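Local coordinates for substrate binding periplasmic protein (Ralstonia solanacearum, PDB 3LOP) that probably captures leucine or related amino acids in the periplasm, holding the ligand in the cleft between two lobes for delivery to a membrane transporter, at residues A[128-133]-A[162-167]; A[146-151]-A[175-180]; A[187-192]-A[210-215]; A[195-200]-A[221-226]. All coordinates share one frame; numbering follows the deposited sequence.

All four contacts lie in the lobe built on the parallel sheet 174-178, 144-149, 199-203, 224-227. Interactions 2 and 4 pair strands within that sheet, about 16 Å apart between centres, while interactions 1 and 3 join helices that flank it. Interaction 3 lies about 11 Å, centre to centre, from interactions 2 and 4: Lys191 NZ reaches Met175 O at 2.8 Å toward interaction 2, and Val213 CG1 meets Leu225 CD1 at 3.7 Å toward interaction 4. Interaction 1 touches interaction 4 where Met132 CB meets Leu226 CD1 at 3.7 Å. Interaction 2 comes nearest the bound leucine, the Gln149 side chain lying about 4 Å from it. In interaction 1 the side chain of Ile129 is about 10 Å from the bound leucine.

Interaction 1 (A[128-133]-A[162-167]); sequences EIDKMI and ERTLKA
Asp130 OD1 accepts two hydrogen bonds, one from Thr164 OG1 on the neighbouring helix at 2.7 Å and one from Gln126 NE2, a turn earlier on its own helix. The hydroxyl meets OD1 nearly in line with the carboxylate C-O bond. Asp130 CG lies anti to its carbonyl carbon (chi1 -74°), and the end of the side chain comes nearer helix 152-166 than CB does. The other branch of the threonine does apolar work: Thr164 CG2 packs against Ile133 CG2 at 3.6 Å. That same Ile133 methyl touches Leu165 CD2, also at 3.6 Å, the two side chains crossing at about a right angle. The contact joins helices 125-138 and 152-166 in the lobe with the four-stranded parallel sheet; the segment axes approach to 9.4 Å at a crossing angle of -44°. Ile129 and Ile133 also rest on Phe201 of strand 199-203. Thr164 thus divides the interface, its hydroxyl serving the partly exposed carboxylate and its methyl the buried aliphatic side; the two donors at OD1 would be expected to favour the ionised aspartate.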
loop_
_atom_site.group_PDB
_atom_site.type_symbol
_atom_site.label_atom_id
_atom_site.label_comp_id
_atom_site.label_asym_id
_atom_site.label_seq_id
_atom_site.Cartn_x
_atom_site.Cartn_y
_atom_site.Cartn_z
ATOM N N GLU A 128 -5.427 -9.840 4.587
ATOM C CA GLU A 128 -6.595 -8.988 4.371
ATOM C C GLU A 128 -7.760 -9.822 3.842
ATOM O O GLU A 128 -8.886 -9.727 4.335
ATOM C CB GLU A 128 -6.289 -7.892 3.345
ATOM C CG GLU A 128 -5.311 -6.816 3.786
ATOM C CD GLU A 128 -5.171 -5.726 2.735
ATOM O OE1 GLU A 128 -6.212 -5.180 2.313
ATOM O OE2 GLU A 128 -4.031 -5.413 2.329
ATOM N N ILE A 129 -7.476 -10.634 2.828
ATOM C CA ILE A 129 -8.485 -11.478 2.206
ATOM C C ILE A 129 -9.056 -12.496 3.189
ATOM O O ILE A 129 -10.273 -12.663 3.280
ATOM C CB ILE A 129 -7.903 -12.190 0.963
ATOM C CG1 ILE A 129 -7.578 -11.144 -0.109
ATOM C CG2 ILE A 129 -8.892 -13.216 0.428
ATOM C CD1 ILE A 129 -6.834 -11.687 -1.315
ATOM N N ASP A 130 -8.186 -13.170 3.933
ATOM C CA ASP A 130 -8.655 -14.143 4.913
ATOM C C ASP A 130 -9.626 -13.490 5.888
ATOM O O ASP A 130 -10.727 -13.991 6.120
ATOM C CB ASP A 130 -7.484 -14.731 5.711
ATOM C CG ASP A 130 -6.668 -15.721 4.911
ATOM O OD1 ASP A 130 -7.227 -16.350 3.987
ATOM O OD2 ASP A 130 -5.467 -15.887 5.218
ATOM N N LYS A 131 -9.220 -12.363 6.457
ATOM C CA LYS A 131 -10.056 -11.673 7.430
ATOM C C LYS A 131 -11.393 -11.195 6.862
ATOM O O LYS A 131 -12.443 -11.451 7.450
ATOM C CB LYS A 131 -9.285 -10.496 8.031
ATOM C CG LYS A 131 -9.678 -10.160 9.466
ATOM C CD LYS A 131 -8.726 -9.138 10.069
ATOM C CE LYS A 131 -9.071 -8.841 11.519
ATOM N NZ LYS A 131 -8.983 -10.060 12.368
HETATM N N MSE A 132 -11.359 -10.515 5.719
HETATM C CA MSE A 132 -12.585 -10.001 5.107
HETATM C C MSE A 132 -13.517 -11.075 4.560
HETATM O O MSE A 132 -14.728 -11.018 4.773
HETATM C CB MSE A 132 -12.256 -9.023 3.975
HETATM C CG MSE A 132 -11.740 -7.676 4.434
HETATM SE SE MSE A 132 -11.528 -6.450 2.950
HETATM C CE MSE A 132 -9.724 -6.912 2.439
ATOM N N ILE A 133 -12.960 -12.041 3.839
ATOM C CA ILE A 133 -13.778 -13.097 3.264
ATOM C C ILE A 133 -14.371 -13.990 4.349
ATOM O O ILE A 133 -15.545 -14.353 4.286
ATOM C CB ILE A 133 -12.963 -13.944 2.255
ATOM C CG1 ILE A 133 -12.504 -13.057 1.094
ATOM C CG2 ILE A 133 -13.810 -15.094 1.724
ATOM C CD1 ILE A 133 -13.643 -12.423 0.313
ATOM N N GLU A 162 -9.997 -17.428 -3.713
ATOM C CA GLU A 162 -10.336 -18.824 -3.980
ATOM C C GLU A 162 -9.854 -19.722 -2.845
ATOM O O GLU A 162 -10.553 -20.651 -2.441
ATOM C CB GLU A 162 -9.709 -19.294 -5.297
ATOM C CG GLU A 162 -10.213 -18.557 -6.524
ATOM C CD GLU A 162 -9.668 -19.132 -7.819
ATOM O OE1 GLU A 162 -8.440 -19.349 -7.905
ATOM O OE2 GLU A 162 -10.468 -19.360 -8.752
ATOM N N ARG A 163 -8.661 -19.436 -2.335
ATOM C CA ARG A 163 -8.089 -20.229 -1.252
ATOM C C ARG A 163 -8.938 -20.140 0.010
ATOM O O ARG A 163 -9.257 -21.157 0.629
ATOM C CB ARG A 163 -6.664 -19.756 -0.951
ATOM C CG ARG A 163 -5.957 -20.556 0.136
ATOM C CD ARG A 163 -4.529 -20.071 0.314
ATOM N NE ARG A 163 -3.784 -20.147 -0.940
ATOM C CZ ARG A 163 -2.558 -19.666 -1.116
ATOM N NH1 ARG A 163 -1.925 -19.070 -0.114
ATOM N NH2 ARG A 163 -1.965 -19.777 -2.297
ATOM N N THR A 164 -9.308 -18.921 0.390
ATOM C CA THR A 164 -10.116 -18.717 1.581
ATOM C C THR A 164 -11.488 -19.365 1.421
ATOM O O THR A 164 -11.974 -20.038 2.327
ATOM C CB THR A 164 -10.291 -17.213 1.881
ATOM O OG1 THR A 164 -9.001 -16.602 2.012
ATOM C CG2 THR A 164 -11.069 -17.012 3.182
ATOM N N LEU A 165 -12.109 -19.180 0.261
ATOM C CA LEU A 165 -13.427 -19.761 0.036
ATOM C C LEU A 165 -13.390 -21.286 0.030
ATOM O O LEU A 165 -14.320 -21.935 0.514
ATOM C CB LEU A 165 -14.024 -19.240 -1.274
ATOM C CG LEU A 165 -14.466 -17.773 -1.249
ATOM C CD1 LEU A 165 -15.013 -17.376 -2.619
ATOM C CD2 LEU A 165 -15.528 -17.574 -0.170
ATOM N N LYS A 166 -12.313 -21.856 -0.504
ATOM C CA LYS A 166 -12.175 -23.309 -0.555
ATOM C C LYS A 166 -12.186 -23.891 0.856
ATOM O O LYS A 166 -12.695 -24.992 1.081
ATOM C CB LYS A 166 -10.874 -23.697 -1.264
ATOM C CG LYS A 166 -10.686 -25.204 -1.425
ATOM C CD LYS A 166 -9.371 -25.521 -2.118
ATOM C CE LYS A 166 -9.163 -27.023 -2.255
ATOM N NZ LYS A 166 -10.233 -27.660 -3.071
ATOM N N ALA A 167 -11.624 -23.145 1.802
ATOM C CA ALA A 167 -11.569 -23.577 3.195
ATOM C C ALA A 167 -12.976 -23.684 3.777
ATOM O O ALA A 167 -13.179 -24.288 4.832
ATOM C CB ALA A 167 -10.738 -22.596 4.014
#

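Interaction 2 (A[146-151]-A[175-180]); sequences VLYQED and MASYPR
Arg180 NE donates to Asp151 OD2 in a nearly straight salt bridge (2.9 Å, 173° at the hydrogen), just past the C-terminal ends of two parallel strands, 144-149 and 174-178, which helix 152-166 connects in a beta-alpha-beta unit. The donor lies on the carboxylate's anti side, out of its plane, and water 4 joins OD2 to Arg180 NH2. Asp151 also N-caps the following helix: OD1 accepts from Leu153 N and, at 3.1 Å, from Gln149 NE2. Gln149 CG is anti to the backbone N (chi1 -177°) and the chain runs on extended. The other end of that amide, Gln149 OE1, takes the Tyr178 hydroxyl proton at 2.7 Å, with Tyr178 OH in turn accepting from Thr205 N. Gln149 is therefore fixed at both ends close to the bound leucine.

Donors alternate between the two strands. Ala176 N to Val146 O, Tyr148 N to Ala176 O and Glu150 N to Tyr178 O all measure 2.9 Å. Tyr178 N to Tyr148 O is longer, 3.2 Å. Farther out, the Met175 selenium approaches the Tyr148 ring obliquely, while Ser177 CB sits over one face of that ring, 3.6 Å from its centroid and 20° off the normal.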
loop_
_atom_site.group_PDB
_atom_site.type_symbol
_atom_site.label_atom_id
_atom_site.label_comp_id
_atom_site.label_asym_id
_atom_site.label_seq_id
_atom_site.Cartn_x
_atom_site.Cartn_y
_atom_site.Cartn_z
ATOM N N VAL A 146 -15.682 -11.058 -8.004
ATOM C CA VAL A 146 -14.388 -10.411 -7.850
ATOM C C VAL A 146 -13.990 -9.585 -9.065
ATOM O O VAL A 146 -14.072 -10.058 -10.198
ATOM C CB VAL A 146 -13.262 -11.453 -7.609
ATOM C CG1 VAL A 146 -11.930 -10.740 -7.408
ATOM C CG2 VAL A 146 -13.594 -12.324 -6.400
ATOM N N LEU A 147 -13.582 -8.344 -8.818
ATOM C CA LEU A 147 -13.088 -7.464 -9.872
ATOM C C LEU A 147 -11.579 -7.600 -9.712
ATOM O O LEU A 147 -11.066 -7.397 -8.612
ATOM C CB LEU A 147 -13.477 -6.008 -9.614
ATOM C CG LEU A 147 -12.756 -5.014 -10.539
ATOM C CD1 LEU A 147 -13.302 -5.146 -11.953
ATOM C CD2 LEU A 147 -12.934 -3.595 -10.031
ATOM N N TYR A 148 -10.868 -7.953 -10.776
ATOM C CA TYR A 148 -9.421 -8.103 -10.659
ATOM C C TYR A 148 -8.630 -7.469 -11.790
ATOM O O TYR A 148 -9.064 -7.455 -12.943
ATOM C CB TYR A 148 -9.038 -9.585 -10.552
ATOM C CG TYR A 148 -9.294 -10.401 -11.801
ATOM C CD1 TYR A 148 -10.571 -10.877 -12.101
ATOM C CD2 TYR A 148 -8.255 -10.709 -12.678
ATOM C CE1 TYR A 148 -10.804 -11.645 -13.243
ATOM C CE2 TYR A 148 -8.478 -11.473 -13.823
ATOM C CZ TYR A 148 -9.755 -11.937 -14.096
ATOM O OH TYR A 148 -9.982 -12.697 -15.221
ATOM N N GLN A 149 -7.460 -6.941 -11.449
ATOM C CA GLN A 149 -6.593 -6.325 -12.441
ATOM C C GLN A 149 -5.953 -7.443 -13.261
ATOM O O GLN A 149 -5.550 -8.472 -12.720
ATOM C CB GLN A 149 -5.526 -5.478 -11.744
ATOM C CG GLN A 149 -4.606 -4.713 -12.686
ATOM C CD GLN A 149 -3.852 -3.611 -11.971
ATOM O OE1 GLN A 149 -4.392 -2.530 -11.734
ATOM N NE2 GLN A 149 -2.606 -3.883 -11.607
ATOM N N GLU A 150 -5.862 -7.236 -14.571
ATOM C CA GLU A 150 -5.305 -8.247 -15.459
ATOM C C GLU A 150 -3.780 -8.312 -15.436
ATOM O O GLU A 150 -3.111 -8.026 -16.433
ATOM C CB GLU A 150 -5.809 -8.011 -16.883
ATOM C CG GLU A 150 -5.566 -9.175 -17.823
ATOM C CD GLU A 150 -6.423 -9.093 -19.067
ATOM O OE1 GLU A 150 -6.380 -8.049 -19.753
ATOM O OE2 GLU A 150 -7.143 -10.074 -19.357
ATOM N N ASP A 151 -3.246 -8.690 -14.278
ATOM C CA ASP A 151 -1.810 -8.828 -14.070
ATOM C C ASP A 151 -1.563 -9.477 -12.708
ATOM O O ASP A 151 -2.480 -10.056 -12.120
ATOM C CB ASP A 151 -1.110 -7.461 -14.174
ATOM C CG ASP A 151 -1.209 -6.638 -12.903
ATOM O OD1 ASP A 151 -2.120 -6.885 -12.086
ATOM O OD2 ASP A 151 -0.369 -5.726 -12.735
HETATM N N MSE A 175 -16.273 -13.468 -11.851
HETATM C CA MSE A 175 -15.092 -12.625 -11.833
HETATM C C MSE A 175 -15.013 -11.840 -13.132
HETATM O O MSE A 175 -15.490 -12.290 -14.177
HETATM C CB MSE A 175 -13.819 -13.458 -11.628
HETATM C CG MSE A 175 -13.561 -14.522 -12.678
HETATM SE SE MSE A 175 -11.915 -15.490 -12.326
HETATM C CE MSE A 175 -12.552 -16.640 -10.914
ATOM N N ALA A 176 -14.427 -10.653 -13.053
ATOM C CA ALA A 176 -14.284 -9.781 -14.210
ATOM C C ALA A 176 -12.998 -8.984 -14.052
ATOM O O ALA A 176 -12.663 -8.540 -12.955
ATOM C CB ALA A 176 -15.476 -8.842 -14.310
ATOM N N SER A 177 -12.291 -8.791 -15.161
ATOM C CA SER A 177 -11.023 -8.078 -15.136
ATOM C C SER A 177 -11.042 -6.720 -15.824
ATOM O O SER A 177 -12.020 -6.336 -16.459
ATOM C CB SER A 177 -9.950 -8.939 -15.799
ATOM O OG SER A 177 -10.218 -9.087 -17.185
ATOM N N TYR A 178 -9.934 -6.000 -15.674
ATOM C CA TYR A 178 -9.740 -4.700 -16.305
ATOM C C TYR A 178 -8.227 -4.592 -16.513
ATOM O O TYR A 178 -7.452 -5.184 -15.764
ATOM C CB TYR A 178 -10.264 -3.568 -15.411
ATOM C CG TYR A 178 -9.403 -3.273 -14.210
ATOM C CD1 TYR A 178 -8.290 -2.435 -14.314
ATOM C CD2 TYR A 178 -9.671 -3.862 -12.979
ATOM C CE1 TYR A 178 -7.463 -2.201 -13.221
ATOM C CE2 TYR A 178 -8.850 -3.634 -11.881
ATOM C CZ TYR A 178 -7.748 -2.805 -12.010
ATOM O OH TYR A 178 -6.920 -2.592 -10.935
ATOM N N PRO A 179 -7.787 -3.846 -17.539
ATOM C CA PRO A 179 -6.360 -3.669 -17.851
ATOM C C PRO A 179 -5.575 -2.826 -16.848
ATOM O O PRO A 179 -6.052 -1.786 -16.400
ATOM C CB PRO A 179 -6.384 -3.012 -19.233
ATOM C CG PRO A 179 -7.743 -3.366 -19.781
ATOM C CD PRO A 179 -8.624 -3.238 -18.584
ATOM N N ARG A 180 -4.365 -3.269 -16.510
ATOM C CA ARG A 180 -3.537 -2.524 -15.567
ATOM C C ARG A 180 -3.204 -1.150 -16.141
ATOM O O ARG A 180 -3.140 -0.968 -17.359
ATOM C CB ARG A 180 -2.236 -3.282 -15.256
ATOM C CG ARG A 180 -1.109 -3.065 -16.268
ATOM C CD ARG A 180 0.089 -3.958 -15.973
ATOM N NE ARG A 180 0.607 -3.780 -14.618
ATOM C CZ ARG A 180 1.414 -2.793 -14.238
ATOM N NH1 ARG A 180 1.815 -1.874 -15.108
ATOM N NH2 ARG A 180 1.818 -2.725 -12.978
HETATM O O HOH W 1 -3.207 -5.589 -17.822
HETATM O O HOH W 2 -9.162 -6.815 -18.668
HETATM O O HOH W 3 -10.305 -11.080 -19.022
HETATM O O HOH W 4 0.930 -4.568 -10.769
#

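Interaction 3 (A[187-192]-A[210-215]); sequences PAVDKL and AQFVRQ
The Phe212 ring carries this contact, and segment 187-192 meets it at the edge and obliquely. Near the ring plane, at the edge, lie Ala188 O, 3.9 Å from Phe212 CE1, and Leu192 CB, 4.0 Å from Phe212 CZ. Two methyl groups approach obliquely, neither squarely over the face nor in the plane: Val189 CG2 touches Phe212 CD1 at 3.5 Å, and Leu192 CD1 comes to 3.4 Å from Phe212 CZ. Within helix 206-218 the ring also meets Tyr216, their planes only about 10° apart.

Phe212 CG stands anti to the backbone N (chi1 177°), and the end of the side chain comes nearer helix 186-194 than CB does. The axes of segments 187-192 and 210-215 approach to 9.8 Å and cross at -44°. Val189 and Phe212 run past each other in opposite directions, whereas Leu192 crosses Phe212 at about a right angle. At the more exposed margin, Val189 CG2 also lies 4.1 Å from Gln215 CB. The absence of any hydrogen bond between the segments leaves apolar side-chain contact as the principal link; just past helix 206-218, Arg219 forms a salt bridge with Asp190.

Both helices cover the same face of the sheet: Leu192 and Phe212 rest on Ile200 of strand 199-203, Phe212 also on Leu202, and Ala188 and Leu192 on Ala176 of edge strand 174-178.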
loop_
_atom_site.group_PDB
_atom_site.type_symbol
_atom_site.label_atom_id
_atom_site.label_comp_id
_atom_site.label_asym_id
_atom_site.label_seq_id
_atom_site.Cartn_x
_atom_site.Cartn_y
_atom_site.Cartn_z
ATOM N N PRO A 187 -16.645 -3.129 -19.154
ATOM C CA PRO A 187 -17.000 -4.536 -19.359
ATOM C C PRO A 187 -17.152 -5.291 -18.040
ATOM O O PRO A 187 -18.012 -6.159 -17.903
ATOM C CB PRO A 187 -15.842 -5.058 -20.204
ATOM C CG PRO A 187 -15.452 -3.852 -21.004
ATOM C CD PRO A 187 -15.470 -2.762 -19.963
ATOM N N ALA A 188 -16.314 -4.949 -17.065
ATOM C CA ALA A 188 -16.370 -5.604 -15.764
ATOM C C ALA A 188 -17.664 -5.248 -15.040
ATOM O O ALA A 188 -18.271 -6.094 -14.379
ATOM C CB ALA A 188 -15.170 -5.196 -14.923
ATOM N N VAL A 189 -18.076 -3.990 -15.156
ATOM C CA VAL A 189 -19.309 -3.544 -14.526
ATOM C C VAL A 189 -20.491 -4.286 -15.144
ATOM O O VAL A 189 -21.387 -4.739 -14.433
ATOM C CB VAL A 189 -19.515 -2.023 -14.699
ATOM C CG1 VAL A 189 -20.878 -1.618 -14.141
ATOM C CG2 VAL A 189 -18.400 -1.260 -13.984
ATOM N N ASP A 190 -20.489 -4.419 -16.469
ATOM C CA ASP A 190 -21.578 -5.121 -17.141
ATOM C C ASP A 190 -21.688 -6.550 -16.623
ATOM O O ASP A 190 -22.775 -7.018 -16.283
ATOM C CB ASP A 190 -21.357 -5.177 -18.659
ATOM C CG ASP A 190 -21.340 -3.807 -19.311
ATOM O OD1 ASP A 190 -22.041 -2.897 -18.825
ATOM O OD2 ASP A 190 -20.636 -3.648 -20.332
ATOM N N LYS A 191 -20.553 -7.236 -16.558
ATOM C CA LYS A 191 -20.514 -8.622 -16.112
ATOM C C LYS A 191 -20.928 -8.841 -14.660
ATOM O O LYS A 191 -21.706 -9.746 -14.364
ATOM C CB LYS A 191 -19.115 -9.202 -16.336
ATOM C CG LYS A 191 -19.029 -10.700 -16.110
ATOM C CD LYS A 191 -17.667 -11.248 -16.502
ATOM C CE LYS A 191 -17.627 -12.760 -16.356
ATOM N NZ LYS A 191 -16.286 -13.322 -16.682
ATOM N N LEU A 192 -20.415 -8.021 -13.749
ATOM C CA LEU A 192 -20.757 -8.199 -12.344
ATOM C C LEU A 192 -22.172 -7.742 -11.995
ATOM O O LEU A 192 -22.760 -8.230 -11.030
ATOM C CB LEU A 192 -19.713 -7.510 -11.461
ATOM C CG LEU A 192 -18.343 -8.198 -11.549
ATOM C CD1 LEU A 192 -17.311 -7.439 -10.733
ATOM C CD2 LEU A 192 -18.464 -9.633 -11.053
ATOM N N ALA A 210 -12.607 2.985 -7.993
ATOM C CA ALA A 210 -13.542 4.099 -7.874
ATOM C C ALA A 210 -14.538 4.129 -9.027
ATOM O O ALA A 210 -15.741 4.299 -8.815
ATOM C CB ALA A 210 -12.778 5.414 -7.809
ATOM N N GLN A 211 -14.042 3.963 -10.251
ATOM C CA GLN A 211 -14.916 3.969 -11.414
ATOM C C GLN A 211 -15.876 2.788 -11.375
ATOM O O GLN A 211 -17.056 2.928 -11.703
ATOM C CB GLN A 211 -14.092 3.944 -12.700
ATOM C CG GLN A 211 -13.386 5.259 -12.975
ATOM C CD GLN A 211 -14.360 6.392 -13.240
ATOM O OE1 GLN A 211 -13.985 7.564 -13.223
ATOM N NE2 GLN A 211 -15.619 6.045 -13.497
ATOM N N PHE A 212 -15.382 1.625 -10.963
ATOM C CA PHE A 212 -16.248 0.458 -10.883
ATOM C C PHE A 212 -17.359 0.696 -9.860
ATOM O O PHE A 212 -18.535 0.472 -10.142
ATOM C CB PHE A 212 -15.462 -0.792 -10.473
ATOM C CG PHE A 212 -16.329 -2.005 -10.309
ATOM C CD1 PHE A 212 -16.609 -2.831 -11.393
ATOM C CD2 PHE A 212 -16.933 -2.280 -9.085
ATOM C CE1 PHE A 212 -17.487 -3.908 -11.260
ATOM C CE2 PHE A 212 -17.811 -3.350 -8.942
ATOM C CZ PHE A 212 -18.089 -4.167 -10.033
ATOM N N VAL A 213 -16.985 1.150 -8.669
ATOM C CA VAL A 213 -17.967 1.397 -7.620
ATOM C C VAL A 213 -19.025 2.420 -8.029
ATOM O O VAL A 213 -20.219 2.180 -7.851
ATOM C CB VAL A 213 -17.281 1.855 -6.311
ATOM C CG1 VAL A 213 -18.323 2.249 -5.277
ATOM C CG2 VAL A 213 -16.421 0.725 -5.766
ATOM N N ARG A 214 -18.598 3.551 -8.584
ATOM C CA ARG A 214 -19.552 4.575 -8.999
ATOM C C ARG A 214 -20.539 4.043 -10.032
ATOM O O ARG A 214 -21.751 4.211 -9.889
ATOM C CB ARG A 214 -18.825 5.796 -9.579
ATOM C CG ARG A 214 -19.777 6.880 -10.095
ATOM C CD ARG A 214 -19.040 8.054 -10.736
ATOM N NE ARG A 214 -18.464 8.979 -9.762
ATOM C CZ ARG A 214 -19.171 9.782 -8.971
ATOM N NH1 ARG A 214 -20.497 9.782 -9.026
ATOM N NH2 ARG A 214 -18.551 10.599 -8.129
ATOM N N GLN A 215 -20.015 3.405 -11.071
ATOM C CA GLN A 215 -20.844 2.861 -12.145
ATOM C C GLN A 215 -21.723 1.698 -11.706
ATOM O O GLN A 215 -22.891 1.619 -12.082
ATOM C CB GLN A 215 -19.955 2.424 -13.311
ATOM C CG GLN A 215 -19.270 3.582 -14.025
ATOM C CD GLN A 215 -18.198 3.123 -14.994
ATOM O OE1 GLN A 215 -18.403 2.189 -15.769
ATOM N NE2 GLN A 215 -17.047 3.790 -14.966
#

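Interaction 4 (A[195-200]-A[221-226]); sequences ADVQAI and GEAQLL
Gln198 O accepts from Gln224 N at 2.9 Å, the first of three backbone hydrogen bonds that tie the two segments together as parallel strands. The link is straight at the hydrogen (169°). Gln224 O then accepts from Ile200 N at 2.9 Å, and Ile200 O from Leu226 N at 3.2 Å, so Gln224 and Ile200 each give and receive one bond across the pair. Gln224 O also receives a CA-H...O contact from Ala199 CA at 3.2 Å.

The side-chain amides find partners beyond this pairing. Gln224 NE2 serves both Leu225 O, at 3.0 Å, and Gly247 O; Gln198 OE1 accepts from the backbone N of Thr142 and Arg143. Before the strand begins, Ala223 N donates to Tyr216 OH, and Ala223 O accepts from Arg217 NH2.

Apolar contacts form on both faces. Ile200 CG1 meets Ala223 CB at 3.9 Å, beneath helix 206-218, while Ala199 CB meets Leu226 CD2 at 4.1 Å on the side of helix 125-138. Leu226 CG sits between the backbone N and the carbonyl carbon (chi1 59°), and CD2 also packs on Ile200 O. With strands 199-203 and 224-227 adjacent, parallel and joined by helix 206-218, this is the beta-alpha-beta crossover expected of a periplasmic-binding-protein lobe.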
loop_
_atom_site.group_PDB
_atom_site.type_symbol
_atom_site.label_atom_id
_atom_site.label_comp_id
_atom_site.label_asym_id
_atom_site.label_seq_id
_atom_site.Cartn_x
_atom_site.Cartn_y
_atom_site.Cartn_z
ATOM N N ALA A 195 -24.244 -10.694 -12.625
ATOM C CA ALA A 195 -24.007 -11.803 -11.707
ATOM C C ALA A 195 -24.874 -11.670 -10.462
ATOM O O ALA A 195 -25.090 -10.569 -9.957
ATOM C CB ALA A 195 -22.532 -11.856 -11.322
ATOM N N ASP A 196 -25.369 -12.799 -9.968
ATOM C CA ASP A 196 -26.220 -12.810 -8.785
ATOM C C ASP A 196 -25.348 -12.909 -7.537
ATOM O O ASP A 196 -25.364 -13.913 -6.826
ATOM C CB ASP A 196 -27.193 -13.990 -8.873
ATOM C CG ASP A 196 -28.191 -14.010 -7.740
ATOM O OD1 ASP A 196 -28.635 -12.922 -7.319
ATOM O OD2 ASP A 196 -28.546 -15.115 -7.280
ATOM N N VAL A 197 -24.595 -11.848 -7.269
ATOM C CA VAL A 197 -23.688 -11.829 -6.129
ATOM C C VAL A 197 -24.140 -10.977 -4.946
ATOM O O VAL A 197 -24.798 -9.951 -5.114
ATOM C CB VAL A 197 -22.281 -11.368 -6.570
ATOM C CG1 VAL A 197 -21.689 -12.385 -7.535
ATOM C CG2 VAL A 197 -22.359 -10.000 -7.236
ATOM N N GLN A 198 -23.770 -11.418 -3.749
ATOM C CA GLN A 198 -24.123 -10.717 -2.516
ATOM C C GLN A 198 -23.018 -9.760 -2.103
ATOM O O GLN A 198 -23.250 -8.814 -1.353
ATOM C CB GLN A 198 -24.360 -11.725 -1.391
ATOM C CG GLN A 198 -25.527 -12.659 -1.647
ATOM C CD GLN A 198 -25.434 -13.935 -0.842
ATOM O OE1 GLN A 198 -24.391 -14.589 -0.811
ATOM N NE2 GLN A 198 -26.532 -14.308 -0.191
ATOM N N ALA A 199 -21.813 -10.018 -2.594
ATOM C CA ALA A 199 -20.666 -9.184 -2.275
ATOM C C ALA A 199 -19.684 -9.221 -3.435
ATOM O O ALA A 199 -19.591 -10.215 -4.153
ATOM C CB ALA A 199 -19.986 -9.692 -0.996
ATOM N N ILE A 200 -18.967 -8.120 -3.626
ATOM C CA ILE A 200 -17.968 -8.034 -4.682
ATOM C C ILE A 200 -16.675 -7.533 -4.064
ATOM O O ILE A 200 -16.645 -6.474 -3.434
ATOM C CB ILE A 200 -18.397 -7.071 -5.803
ATOM C CG1 ILE A 200 -19.598 -7.652 -6.553
ATOM C CG2 ILE A 200 -17.232 -6.847 -6.762
ATOM C CD1 ILE A 200 -20.207 -6.701 -7.572
ATOM N N GLY A 221 -26.490 -1.773 -8.910
ATOM C CA GLY A 221 -25.793 -2.833 -8.202
ATOM C C GLY A 221 -25.968 -2.685 -6.703
ATOM O O GLY A 221 -25.752 -1.604 -6.156
ATOM N N GLU A 222 -26.343 -3.772 -6.035
ATOM C CA GLU A 222 -26.574 -3.731 -4.593
ATOM C C GLU A 222 -25.626 -4.557 -3.727
ATOM O O GLU A 222 -25.761 -4.570 -2.507
ATOM C CB GLU A 222 -28.012 -4.163 -4.289
ATOM C CG GLU A 222 -29.084 -3.222 -4.815
ATOM C CD GLU A 222 -28.943 -1.812 -4.274
ATOM O OE1 GLU A 222 -28.455 -1.654 -3.135
ATOM O OE2 GLU A 222 -29.330 -0.860 -4.985
ATOM N N ALA A 223 -24.668 -5.242 -4.340
ATOM C CA ALA A 223 -23.741 -6.066 -3.570
ATOM C C ALA A 223 -22.930 -5.284 -2.542
ATOM O O ALA A 223 -22.647 -4.102 -2.724
ATOM C CB ALA A 223 -22.792 -6.802 -4.516
ATOM N N GLN A 224 -22.580 -5.956 -1.448
ATOM C CA GLN A 224 -21.740 -5.359 -0.414
ATOM C C GLN A 224 -20.374 -5.233 -1.081
ATOM O O GLN A 224 -19.923 -6.160 -1.750
ATOM C CB GLN A 224 -21.645 -6.299 0.790
ATOM C CG GLN A 224 -20.526 -5.972 1.774
ATOM C CD GLN A 224 -20.739 -4.650 2.478
ATOM O OE1 GLN A 224 -21.803 -4.412 3.051
ATOM N NE2 GLN A 224 -19.727 -3.784 2.447
ATOM N N LEU A 225 -19.717 -4.093 -0.906
ATOM C CA LEU A 225 -18.417 -3.887 -1.521
ATOM C C LEU A 225 -17.286 -3.926 -0.507
ATOM O O LEU A 225 -17.429 -3.459 0.624
ATOM C CB LEU A 225 -18.403 -2.549 -2.266
ATOM C CG LEU A 225 -19.469 -2.411 -3.360
ATOM C CD1 LEU A 225 -19.560 -0.962 -3.815
ATOM C CD2 LEU A 225 -19.137 -3.334 -4.527
ATOM N N LEU A 226 -16.162 -4.501 -0.920
ATOM C CA LEU A 226 -14.980 -4.589 -0.074
ATOM C C LEU A 226 -13.768 -4.695 -0.988
ATOM O O LEU A 226 -13.904 -5.046 -2.158
ATOM C CB LEU A 226 -15.055 -5.806 0.858
ATOM C CG LEU A 226 -15.181 -7.209 0.260
ATOM C CD1 LEU A 226 -14.755 -8.232 1.303
ATOM C CD2 LEU A 226 -16.611 -7.465 -0.196
#